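Local coordinates for protein transcriptional regulator, TetR family (Agrobacterium tumefaciens, PDB 3C2B) that probably binds DNA as a transcriptional regulator of the TetR family, pairing a helix-turn-helix region with an all-helical C-terminal domain, at residues D58-L63 with I117-R122. Residues are numbered along the deposited sequence; the frame is centred on the assembly and turned at random.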
loop_
_atom_site.group_PDB
_atom_site.type_symbol
_atom_site.label_atom_id
_atom_site.label_comp_id
_atom_site.label_asym_id
_atom_site.label_seq_id
_atom_site.Cartn_x
_atom_site.Cartn_y
_atom_site.Cartn_z
ATOM N N ASP A 58 29.631 3.288 -1.697
ATOM C CA ASP A 58 29.431 1.866 -2.006
ATOM C C ASP A 58 28.105 1.623 -2.743
ATOM O O ASP A 58 27.468 2.566 -3.209
ATOM C CB ASP A 58 29.516 1.019 -0.723
ATOM C CG ASP A 58 28.876 1.702 0.483
ATOM O OD1 ASP A 58 29.544 2.557 1.101
ATOM O OD2 ASP A 58 27.715 1.380 0.822
ATOM N N ARG A 59 27.706 0.359 -2.859
ATOM C CA ARG A 59 26.401 0.002 -3.409
ATOM C C ARG A 59 25.291 0.761 -2.676
ATOM O O ARG A 59 24.473 1.425 -3.308
ATOM C CB ARG A 59 26.201 -1.525 -3.362
ATOM C CG ARG A 59 24.743 -2.088 -3.365
ATOM C CD ARG A 59 23.862 -1.554 -4.505
ATOM N NE ARG A 59 23.178 -2.584 -5.302
ATOM C CZ ARG A 59 22.087 -3.278 -4.952
ATOM N NH1 ARG A 59 21.589 -4.154 -5.810
ATOM N NH2 ARG A 59 21.489 -3.125 -3.770
ATOM N N ASP A 60 25.297 0.687 -1.345
ATOM C CA ASP A 60 24.263 1.322 -0.520
ATOM C C ASP A 60 24.196 2.848 -0.689
ATOM O O ASP A 60 23.123 3.447 -0.592
ATOM C CB ASP A 60 24.426 0.929 0.958
ATOM C CG ASP A 60 23.690 -0.371 1.318
ATOM O OD1 ASP A 60 23.103 -0.422 2.421
ATOM O OD2 ASP A 60 23.695 -1.336 0.511
ATOM N N GLY A 61 25.342 3.468 -0.952
ATOM C CA GLY A 61 25.390 4.902 -1.230
ATOM C C GLY A 61 24.874 5.251 -2.619
ATOM O O GLY A 61 24.352 6.342 -2.833
ATOM N N LEU A 62 25.030 4.331 -3.570
ATOM C CA LEU A 62 24.570 4.557 -4.933
ATOM C C LEU A 62 23.051 4.589 -4.949
ATOM O O LEU A 62 22.447 5.456 -5.576
ATOM C CB LEU A 62 25.093 3.462 -5.872
ATOM C CG LEU A 62 24.395 3.205 -7.219
ATOM C CD1 LEU A 62 24.353 4.450 -8.125
ATOM C CD2 LEU A 62 25.066 2.047 -7.940
ATOM N N LEU A 63 22.450 3.638 -4.245
ATOM C CA LEU A 63 20.996 3.517 -4.143
ATOM C C LEU A 63 20.369 4.781 -3.556
ATOM O O LEU A 63 19.304 5.213 -4.004
ATOM C CB LEU A 63 20.649 2.309 -3.282
ATOM C CG LEU A 63 20.679 0.934 -3.956
ATOM C CD1 LEU A 63 21.563 0.876 -5.196
ATOM C CD2 LEU A 63 21.043 -0.148 -2.935
ATOM N N ILE A 117 11.743 -1.216 -0.651
ATOM C CA ILE A 117 11.006 -2.299 0.004
ATOM C C ILE A 117 11.784 -3.635 0.091
ATOM O O ILE A 117 11.842 -4.269 1.162
ATOM C CB ILE A 117 9.539 -2.460 -0.586
ATOM C CG1 ILE A 117 8.663 -1.286 -0.114
ATOM C CG2 ILE A 117 8.952 -3.849 -0.228
ATOM C CD1 ILE A 117 7.297 -1.013 -0.891
ATOM N N GLY A 118 12.398 -4.040 -1.021
ATOM C CA GLY A 118 13.242 -5.212 -1.046
ATOM C C GLY A 118 14.455 -5.118 -0.134
ATOM O O GLY A 118 14.968 -6.141 0.288
ATOM N N GLN A 119 14.914 -3.903 0.183
ATOM C CA GLN A 119 16.097 -3.732 1.059
ATOM C C GLN A 119 15.712 -3.764 2.540
ATOM O O GLN A 119 16.513 -4.192 3.382
ATOM C CB GLN A 119 16.835 -2.403 0.782
ATOM C CG GLN A 119 17.464 -2.253 -0.601
ATOM C CD GLN A 119 18.709 -3.110 -0.803
ATOM O OE1 GLN A 119 18.649 -4.162 -1.443
ATOM N NE2 GLN A 119 19.850 -2.655 -0.263
ATOM N N ALA A 120 14.486 -3.312 2.828
ATOM C CA ALA A 120 14.015 -2.991 4.182
ATOM C C ALA A 120 14.112 -4.124 5.201
ATOM O O ALA A 120 14.402 -3.892 6.380
ATOM C CB ALA A 120 12.589 -2.453 4.121
ATOM N N SER A 121 13.846 -5.342 4.746
ATOM C CA SER A 121 13.989 -6.540 5.566
ATOM C C SER A 121 15.475 -6.768 5.921
ATOM O O SER A 121 16.194 -7.476 5.204
ATOM C CB SER A 121 13.373 -7.741 4.828
ATOM O OG SER A 121 13.322 -7.521 3.418
ATOM N N ARG A 122 15.903 -6.150 7.033
ATOM C CA ARG A 122 17.328 -5.912 7.373
ATOM C C ARG A 122 18.122 -5.202 6.267
ATOM O O ARG A 122 18.178 -3.967 6.215
ATOM C CB ARG A 122 18.050 -7.201 7.807
ATOM C CG ARG A 122 17.295 -8.013 8.859
ATOM C CD ARG A 122 18.156 -9.093 9.543
ATOM N NE ARG A 122 17.313 -10.113 10.180
ATOM C CZ ARG A 122 16.511 -9.907 11.235
ATOM N NH1 ARG A 122 16.417 -8.702 11.808
ATOM N NH2 ARG A 122 15.783 -10.915 11.720
#
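Q119 alone carries the share of 117-122 in the contact, its amide reaching R59, D60 and L63 at the start of helix 59-71. The more buried part is at L63, whose methyl CD2 stops 3.9 Å from Q119 NE2, the two side chains meeting at about a right angle; L127 of helix 127-134 touches both and closes this side. With CG set beside its own backbone N (chi1 -64°) and the chain bent at chi2, Q119 carries its amide across to the other helix.

TetR-family regulators illustrate how a DNA-binding domain can be coupled to a C-terminal domain through helix contacts. Helix 59-71 directly follows the predicted helix-turn-helix, whereas helix 107-120 belongs to the C-terminal region, so this contact joins the two parts; A120 packs on L181 of the second subunit.

Toward solvent the fit slackens into polar proximity without hydrogen bonds. Q119 OE1 lies at the edge of the R59 guanidinium, in its plane, yet 3.8 Å from NH2, and the amide is turned 56° from that group. R59 instead forms a salt bridge through NH1 with E33. On the exposed D60, OD2 remains 4.1 Å from Q119 NE2, while the backbone N of D60 makes a weak capping bond to OD2 of D58, the helix N-cap.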